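Local coordinates for penicillin binding protein 2X (Streptococcus thermophilus, PDB 5U47) that probably cross-links peptides of adjacent glycan strands in cell-wall peptidoglycan at the division septum, and is probably inactivated by beta-lactams that acylate its essential serine, at residues Leu226-Glu231 / Leu259-Arg264; Ser247-Val251 / Gln416-Leu420; Ala348-Ser352 / Tyr472-Val476. The protein carries 1 engineered substitution. All blocks are in the same frame, centred on the assembly; numbering follows the deposited sequence.

Contact 1 of 3, residues Leu226-Glu231 / Leu259-Arg264; sequences LQTFLE and LATTQR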
loop_
_atom_site.group_PDB
_atom_site.type_symbol
_atom_site.label_atom_id
_atom_site.label_comp_id
_atom_site.label_asym_id
_atom_site.label_seq_id
_atom_site.Cartn_x
_atom_site.Cartn_y
_atom_site.Cartn_z
ATOM N N LEU A 226 8.076 -10.615 -9.629
ATOM C CA LEU A 226 7.604 -9.491 -10.426
ATOM C C LEU A 226 8.158 -8.188 -9.875
ATOM O O LEU A 226 8.589 -7.318 -10.637
ATOM C CB LEU A 226 6.078 -9.422 -10.438
ATOM C CG LEU A 226 5.490 -8.329 -11.333
ATOM C CD1 LEU A 226 5.863 -8.603 -12.777
ATOM C CD2 LEU A 226 3.983 -8.255 -11.174
ATOM N N GLN A 227 8.121 -8.050 -8.555
ATOM C CA GLN A 227 8.630 -6.840 -7.894
ATOM C C GLN A 227 10.107 -6.613 -8.221
ATOM O O GLN A 227 10.498 -5.495 -8.523
ATOM C CB GLN A 227 8.446 -6.936 -6.392
ATOM C CG GLN A 227 8.930 -5.711 -5.610
ATOM C CD GLN A 227 7.985 -4.510 -5.711
ATOM O OE1 GLN A 227 6.759 -4.651 -5.598
ATOM N NE2 GLN A 227 8.553 -3.328 -5.847
ATOM N N THR A 228 10.912 -7.678 -8.145
ATOM C CA THR A 228 12.358 -7.614 -8.445
ATOM C C THR A 228 12.577 -7.129 -9.861
ATOM O O THR A 228 13.401 -6.255 -10.117
ATOM C CB THR A 228 13.041 -8.990 -8.190
ATOM O OG1 THR A 228 12.900 -9.312 -6.805
ATOM C CG2 THR A 228 14.531 -8.977 -8.525
ATOM N N PHE A 229 11.777 -7.652 -10.771
ATOM C CA PHE A 229 11.849 -7.275 -12.166
ATOM C C PHE A 229 11.432 -5.817 -12.357
ATOM O O PHE A 229 12.074 -5.088 -13.111
ATOM C CB PHE A 229 10.967 -8.223 -12.973
ATOM C CG PHE A 229 11.131 -8.106 -14.429
ATOM C CD1 PHE A 229 12.075 -8.867 -15.092
ATOM C CD2 PHE A 229 10.324 -7.261 -15.154
ATOM C CE1 PHE A 229 12.224 -8.763 -16.459
ATOM C CE2 PHE A 229 10.465 -7.146 -16.509
ATOM C CZ PHE A 229 11.420 -7.893 -17.171
ATOM N N LEU A 230 10.374 -5.382 -11.655
ATOM C CA LEU A 230 9.926 -3.991 -11.734
ATOM C C LEU A 230 11.013 -2.998 -11.274
ATOM O O LEU A 230 11.180 -1.927 -11.884
ATOM C CB LEU A 230 8.659 -3.770 -10.886
ATOM C CG LEU A 230 8.157 -2.335 -10.782
ATOM C CD1 LEU A 230 7.806 -1.786 -12.142
ATOM C CD2 LEU A 230 6.961 -2.239 -9.856
ATOM N N GLU A 231 11.716 -3.335 -10.189
ATOM C CA GLU A 231 12.778 -2.462 -9.635
ATOM C C GLU A 231 13.871 -2.216 -10.680
ATOM O O GLU A 231 14.312 -1.094 -10.878
ATOM C CB GLU A 231 13.400 -3.057 -8.351
ATOM C CG GLU A 231 12.447 -3.246 -7.158
ATOM C CD GLU A 231 12.075 -1.972 -6.376
ATOM O OE1 GLU A 231 12.859 -1.006 -6.387
ATOM O OE2 GLU A 231 11.001 -1.954 -5.701
ATOM N N LEU A 259 0.229 -6.363 -6.927
ATOM C CA LEU A 259 1.241 -7.382 -7.216
ATOM C C LEU A 259 2.657 -6.846 -7.193
ATOM O O LEU A 259 3.595 -7.596 -6.947
ATOM C CB LEU A 259 0.945 -8.045 -8.551
ATOM C CG LEU A 259 -0.440 -8.695 -8.636
ATOM C CD1 LEU A 259 -0.723 -9.271 -10.014
ATOM C CD2 LEU A 259 -0.560 -9.776 -7.595
ATOM N N ALA A 260 2.817 -5.563 -7.478
ATOM C CA ALA A 260 4.111 -4.940 -7.381
ATOM C C ALA A 260 3.945 -3.445 -7.270
ATOM O O ALA A 260 3.046 -2.867 -7.879
ATOM C CB ALA A 260 4.969 -5.296 -8.584
ATOM N N THR A 261 4.794 -2.799 -6.479
ATOM C CA THR A 261 4.680 -1.352 -6.340
ATOM C C THR A 261 6.017 -0.760 -5.963
ATOM O O THR A 261 6.714 -1.295 -5.115
ATOM C CB THR A 261 3.573 -0.959 -5.331
ATOM O OG1 THR A 261 3.366 0.457 -5.365
ATOM C CG2 THR A 261 3.882 -1.412 -3.920
ATOM N N THR A 262 6.382 0.334 -6.606
ATOM C CA THR A 262 7.635 0.970 -6.294
ATOM C C THR A 262 7.603 2.461 -6.590
ATOM O O THR A 262 6.715 2.965 -7.305
ATOM C CB THR A 262 8.816 0.288 -7.044
ATOM O OG1 THR A 262 10.052 0.552 -6.353
ATOM C CG2 THR A 262 8.890 0.751 -8.495
ATOM N N GLN A 263 8.567 3.167 -6.017
ATOM C CA GLN A 263 8.714 4.580 -6.277
ATOM C C GLN A 263 10.171 4.930 -6.306
ATOM O O GLN A 263 10.991 4.176 -5.811
ATOM C CB GLN A 263 8.002 5.424 -5.230
ATOM C CG GLN A 263 8.676 5.527 -3.875
ATOM C CD GLN A 263 7.826 6.343 -2.911
ATOM O OE1 GLN A 263 6.666 6.009 -2.656
ATOM N NE2 GLN A 263 8.390 7.413 -2.391
ATOM N N ARG A 264 10.470 6.077 -6.921
ATOM C CA ARG A 264 11.796 6.584 -7.045
ATOM C C ARG A 264 11.741 8.064 -6.663
ATOM O O ARG A 264 10.750 8.720 -6.943
ATOM C CB ARG A 264 12.319 6.406 -8.475
ATOM C CG ARG A 264 12.562 4.943 -8.883
ATOM C CD ARG A 264 13.745 4.374 -8.117
ATOM N NE ARG A 264 14.071 2.992 -8.472
ATOM C CZ ARG A 264 13.435 1.904 -8.016
ATOM N NH1 ARG A 264 12.381 2.007 -7.220
ATOM N NH2 ARG A 264 13.836 0.688 -8.393
#

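Contact 2 of 3, residues Ser247-Val251 / Gln416-Leu420; sequences SATVV and QVQML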
loop_
_atom_site.group_PDB
_atom_site.type_symbol
_atom_site.label_atom_id
_atom_site.label_comp_id
_atom_site.label_asym_id
_atom_site.label_seq_id
_atom_site.Cartn_x
_atom_site.Cartn_y
_atom_site.Cartn_z
ATOM N N SER A 247 6.711 6.635 -10.006
ATOM C CA SER A 247 6.040 5.538 -9.356
ATOM C C SER A 247 5.557 4.556 -10.411
ATOM O O SER A 247 5.357 4.918 -11.562
ATOM C CB SER A 247 4.858 6.037 -8.543
ATOM O OG SER A 247 3.863 6.538 -9.412
ATOM N N ALA A 248 5.377 3.316 -9.990
ATOM C CA ALA A 248 4.848 2.250 -10.839
ATOM C C ALA A 248 4.188 1.208 -9.969
ATOM O O ALA A 248 4.794 0.768 -8.964
ATOM C CB ALA A 248 5.947 1.612 -11.632
ATOM N N THR A 249 2.974 0.800 -10.352
ATOM C CA THR A 249 2.239 -0.210 -9.639
ATOM C C THR A 249 1.520 -1.140 -10.601
ATOM O O THR A 249 0.938 -0.695 -11.597
ATOM C CB THR A 249 1.215 0.438 -8.673
ATOM O OG1 THR A 249 1.916 1.215 -7.696
ATOM C CG2 THR A 249 0.400 -0.599 -7.943
ATOM N N VAL A 250 1.572 -2.431 -10.296
ATOM C CA VAL A 250 0.867 -3.453 -11.065
ATOM C C VAL A 250 -0.243 -4.024 -10.170
ATOM O O VAL A 250 0.006 -4.402 -9.022
ATOM C CB VAL A 250 1.807 -4.587 -11.488
ATOM C CG1 VAL A 250 1.042 -5.673 -12.277
ATOM C CG2 VAL A 250 2.958 -4.044 -12.305
ATOM N N VAL A 251 -1.448 -4.126 -10.715
ATOM C CA VAL A 251 -2.614 -4.609 -9.976
ATOM C C VAL A 251 -3.315 -5.697 -10.757
ATOM O O VAL A 251 -3.389 -5.642 -11.999
ATOM C CB VAL A 251 -3.628 -3.452 -9.750
ATOM C CG1 VAL A 251 -4.888 -3.923 -9.044
ATOM C CG2 VAL A 251 -2.979 -2.323 -8.938
ATOM N N GLN A 416 -2.359 8.162 -5.844
ATOM C CA GLN A 416 -2.169 7.062 -6.782
ATOM C C GLN A 416 -3.174 5.955 -6.507
ATOM O O GLN A 416 -3.764 5.384 -7.442
ATOM C CB GLN A 416 -0.738 6.488 -6.688
ATOM C CG GLN A 416 -0.581 5.268 -7.611
ATOM C CD GLN A 416 0.756 4.576 -7.580
ATOM O OE1 GLN A 416 0.908 3.532 -8.221
ATOM N NE2 GLN A 416 1.719 5.107 -6.824
ATOM N N VAL A 417 -3.374 5.647 -5.227
ATOM C CA VAL A 417 -4.286 4.559 -4.876
ATOM C C VAL A 417 -5.753 4.888 -5.253
ATOM O O VAL A 417 -6.507 3.982 -5.579
ATOM C CB VAL A 417 -4.079 4.079 -3.434
ATOM C CG1 VAL A 417 -4.540 5.144 -2.434
ATOM C CG2 VAL A 417 -4.756 2.731 -3.209
ATOM N N GLN A 418 -6.147 6.169 -5.240
ATOM C CA GLN A 418 -7.494 6.558 -5.730
ATOM C C GLN A 418 -7.618 6.287 -7.239
ATOM O O GLN A 418 -8.652 5.799 -7.724
ATOM C CB GLN A 418 -7.800 8.014 -5.417
ATOM C CG GLN A 418 -8.094 8.262 -3.953
ATOM C CD GLN A 418 -8.305 9.719 -3.642
ATOM O OE1 GLN A 418 -7.611 10.585 -4.188
ATOM N NE2 GLN A 418 -9.239 10.005 -2.732
ATOM N N MET A 419 -6.545 6.572 -7.982
ATOM C CA MET A 419 -6.553 6.278 -9.402
ATOM C C MET A 419 -6.654 4.775 -9.640
ATOM O O MET A 419 -7.412 4.333 -10.492
ATOM C CB MET A 419 -5.318 6.856 -10.107
ATOM C CG MET A 419 -5.269 8.385 -10.108
ATOM S SD MET A 419 -6.699 9.169 -10.894
ATOM C CE MET A 419 -6.552 8.613 -12.587
ATOM N N LEU A 420 -5.887 3.987 -8.890
ATOM C CA LEU A 420 -5.925 2.529 -9.045
ATOM C C LEU A 420 -7.327 1.989 -8.794
ATOM O O LEU A 420 -7.807 1.140 -9.537
ATOM C CB LEU A 420 -4.911 1.841 -8.114
ATOM C CG LEU A 420 -3.419 2.172 -8.376
ATOM C CD1 LEU A 420 -2.545 1.498 -7.322
ATOM C CD2 LEU A 420 -2.982 1.726 -9.770
HETATM O O HOH W 1 2.165 4.454 -10.274
#

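Contact 3 of 3, residues Ala348-Ser352 / Tyr472-Val476; sequences AQGFS and YMISV. With ACT (acetate ion), chain D.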
loop_
_atom_site.group_PDB
_atom_site.type_symbol
_atom_site.label_atom_id
_atom_site.label_comp_id
_atom_site.label_asym_id
_atom_site.label_seq_id
_atom_site.Cartn_x
_atom_site.Cartn_y
_atom_site.Cartn_z
ATOM N N ALA A 348 -13.772 9.998 -30.908
ATOM C CA ALA A 348 -12.921 8.828 -30.637
ATOM C C ALA A 348 -11.468 9.200 -30.918
ATOM O O ALA A 348 -10.554 8.835 -30.158
ATOM C CB ALA A 348 -13.347 7.651 -31.499
ATOM N N GLN A 349 -11.275 9.922 -32.025
ATOM C CA GLN A 349 -9.956 10.399 -32.431
ATOM C C GLN A 349 -9.408 11.397 -31.419
ATOM O O GLN A 349 -8.251 11.321 -31.062
ATOM C CB GLN A 349 -9.999 11.027 -33.839
ATOM C CG GLN A 349 -10.201 10.018 -34.965
ATOM C CD GLN A 349 -10.441 10.677 -36.315
ATOM O OE1 GLN A 349 -10.919 11.811 -36.391
ATOM N NE2 GLN A 349 -10.115 9.962 -37.393
ATOM N N GLY A 350 -10.243 12.327 -30.964
ATOM C CA GLY A 350 -9.833 13.292 -29.947
ATOM C C GLY A 350 -9.430 12.592 -28.651
ATOM O O GLY A 350 -8.539 13.063 -27.922
ATOM N N PHE A 351 -10.082 11.471 -28.352
ATOM C CA PHE A 351 -9.712 10.685 -27.164
ATOM C C PHE A 351 -8.337 10.083 -27.405
ATOM O O PHE A 351 -7.468 10.164 -26.543
ATOM C CB PHE A 351 -10.729 9.588 -26.854
ATOM C CG PHE A 351 -10.348 8.719 -25.671
ATOM C CD1 PHE A 351 -10.501 9.181 -24.368
ATOM C CD2 PHE A 351 -9.849 7.443 -25.859
ATOM C CE1 PHE A 351 -10.149 8.383 -23.278
ATOM C CE2 PHE A 351 -9.497 6.642 -24.775
ATOM C CZ PHE A 351 -9.646 7.116 -23.486
ATOM N N SER A 352 -8.129 9.531 -28.600
ATOM C CA SER A 352 -6.840 8.935 -28.944
ATOM C C SER A 352 -5.727 9.975 -28.899
ATOM O O SER A 352 -4.621 9.697 -28.435
ATOM C CB SER A 352 -6.903 8.260 -30.322
ATOM O OG SER A 352 -7.759 7.124 -30.285
ATOM N N TYR A 472 -11.917 1.796 -27.041
ATOM C CA TYR A 472 -11.448 3.108 -27.529
ATOM C C TYR A 472 -9.996 3.347 -27.115
ATOM O O TYR A 472 -9.221 3.942 -27.862
ATOM C CB TYR A 472 -12.338 4.271 -27.050
ATOM C CG TYR A 472 -13.726 4.276 -27.657
ATOM C CD1 TYR A 472 -13.898 4.375 -29.030
ATOM C CD2 TYR A 472 -14.866 4.235 -26.862
ATOM C CE1 TYR A 472 -15.165 4.390 -29.604
ATOM C CE2 TYR A 472 -16.128 4.245 -27.425
ATOM C CZ TYR A 472 -16.269 4.326 -28.795
ATOM O OH TYR A 472 -17.519 4.343 -29.354
ATOM N N MET A 473 -9.628 2.852 -25.939
ATOM C CA MET A 473 -8.248 2.981 -25.429
ATOM C C MET A 473 -7.195 2.189 -26.226
ATOM O O MET A 473 -5.998 2.467 -26.105
ATOM C CB MET A 473 -8.191 2.607 -23.940
ATOM C CG MET A 473 -8.792 3.657 -23.023
ATOM S SD MET A 473 -9.009 3.093 -21.318
ATOM C CE MET A 473 -7.322 3.096 -20.728
ATOM N N ILE A 474 -7.609 1.205 -27.021
ATOM C CA ILE A 474 -6.658 0.481 -27.878
ATOM C C ILE A 474 -6.079 1.459 -28.912
ATOM O O ILE A 474 -4.864 1.458 -29.195
ATOM C CB ILE A 474 -7.318 -0.715 -28.611
ATOM C CG1 ILE A 474 -7.706 -1.823 -27.615
ATOM C CG2 ILE A 474 -6.398 -1.274 -29.698
ATOM C CD1 ILE A 474 -8.519 -2.944 -28.227
ATOM N N SER A 475 -6.951 2.302 -29.461
ATOM C CA SER A 475 -6.547 3.268 -30.492
ATOM C C SER A 475 -5.544 4.300 -30.018
ATOM O O SER A 475 -4.783 4.830 -30.821
ATOM C CB SER A 475 -7.763 3.950 -31.132
ATOM O OG SER A 475 -8.567 2.986 -31.778
ATOM N N VAL A 476 -5.538 4.603 -28.726
ATOM C CA VAL A 476 -4.529 5.512 -28.198
ATOM C C VAL A 476 -3.147 4.977 -28.595
ATOM O O VAL A 476 -2.235 5.742 -28.892
ATOM C CB VAL A 476 -4.619 5.613 -26.660
ATOM C CG1 VAL A 476 -3.444 6.407 -26.108
ATOM C CG2 VAL A 476 -5.939 6.247 -26.247
HETATM C C ACT D . -6.804 2.476 -35.161
HETATM O O ACT D . -7.633 2.627 -34.242
HETATM O OXT ACT D . -5.872 1.645 -35.076
HETATM C CH3 ACT D . -6.943 3.310 -36.406
HETATM O O HOH W 2 -10.464 6.133 -29.399
#

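Contact 1 of 3, residues Leu226-Glu231 / Leu259-Arg264
Ala260 CB is the small bump that the helix closes around: Leu230 CD2 reaches it at 3.9 Å and Leu226 CD2 at 4.1 Å, so the methyl sits in the hollow between two leucines one turn apart. Both leucines hold CG anti to the backbone N (chi1 -176° and 175°), which carries their branches down onto the strand. Leu230 CD2 also meets Thr262 CG2 at 3.8 Å, the two side chains lying alongside but pointing opposite ways, while Leu226 CD2 rests on Leu259 CB.

Beside this apolar row runs a polar one. Gln227, bent at chi2, lays its amide along the backbone of Thr261: Thr261 N donates to Gln227 OE1 (2.8 Å), and Gln227 NE2 donates to Thr261 O from above the carbonyl plane. The same NE2 reaches Glu231 OE2, which also accepts from Thr262 OG1 (2.8 Å) and from Ala150 N. Glu231 OE1 takes the salt bridge from Arg264 NH2 at 2.8 Å, with carboxylate and guanidinium planes 20° apart; Asp235 is a second acidic partner of that arginine.

Leu259 and Ala260 pair with the single Val250 of the next strand, making a classic bulge in the edge strand of the five-stranded antiparallel sheet. A helix lying on that sheet, the two segment axes approaching to 7.7 Å, is the packing expected of the transpeptidase fold shared with the beta-lactamases.

Contact 2 of 3, residues Ser247-Val251 / Gln416-Leu420
Strand 247-251 and helix 416-420 run in roughly the same direction, their axes inclined by 32° and approaching to 10.8 Å. With that separation no backbone atoms bond across, and the side chains of Gln416 and Leu420 span most of the gap. Alternate strand residues Ser247, Thr249 and Val251 direct their CB atoms at the helix, which answers with Gln416 and, one turn later, Leu420. Gln416 is extended, CG anti to the backbone N (chi1 176°), which carries its amide across to the strand. There Thr249 OG1 donates to Gln416 OE1 at 2.6 Å, tilted 32° from the carbonyl plane.

The strand lies within the central antiparallel sheet of the transpeptidase domain, between strands 258-264 and 541-548; helix 416-427 packs on one face and helix 224-241 on the other, the three-layer alpha/beta/alpha arrangement of the beta-lactamase-like fold. Ser247 OG bonds to Thr546 and to a water 2.8 Å away, and that water also donates a weak bond to Gln416 OE1. Thr249 OG1 has Thr261 as another partner, while Gln416 NE2 donates to Arg285 O, which helps hold the buried amide in one orientation. Further along, the contact turns apolar: Leu420 CD1 lies 3.7 Å from Thr249 CG2, and Leu420 CD2 is 4.1 Å from Val251 CG2.

Contact 3 of 3, residues Ala348-Ser352 / Tyr472-Val476
Apolar packing is led by Phe351, whose ring meets Met473 edge-on: Phe351 CE2 lies 3.5 Å from Met473 CG, near the ring plane. The ring reaches across because CG stands anti to the backbone N (chi1 177°). Val476 CG2 approaches the same CE2 atom of Phe351 obliquely at 3.9 Å, and Phe351 CD2 lies 4.2 Å from Tyr472 CB. One turn before Phe351, Ala348 CB lies 4.1 Å from Tyr472 CD1; the tyrosine ring also packs edge-to-face with Phe311.

Polar contact runs through one water, with no direct hydrogen bond between the two segments. The water donates to Ala348 O at 2.8 Å and to Tyr472 O, and it is hydrogen-bonded to Ser352 OG as well, so three groups from two helices grip it. Ser352 OG also packs 3.3 Å from Ser475 CB, where the helices draw close.

Ser475 OG donates to an acetate oxygen (ACT O) at 2.7 Å. This ion, which Thr478 also binds, probably came from the crystallisation liquor.

The segment axes cross at -50° and approach to 8.6 Å. Met473 also touches Val299 of helix 297-308. The contact packs helix against helix beside what is probably the active site of a penicillin-binding transpeptidase: Lys505 of strand 503-510, touched by Phe351 and Met473, would be the lysine of the K(T/S)G motif, with Ser295 and Lys298 as the SxxK pair.

Contact 1 closes first along the chain, joining helix 224-241 to strand 258-264 with 27 residues between segments 226-231 and 259-264. Strand 245-252, the first half of contact 2, lies inside that loop, so the two contacts cross; contact 2 closes only at helix 416-427, with 164 residues between segments 247-251 and 416-420. Neighbouring strands couple them, Val250 N lying 2.9 Å from Ala260 O in a probable hydrogen bond. Together they tie helices to both faces of one sheet. Contact 3 opens within the span of contact 2 and closes beyond it, at helix 463-478, so these two also cross, with nearest atoms about 10 Å apart. Contact 3 follows contact 1 in series, their centres about 28 Å apart.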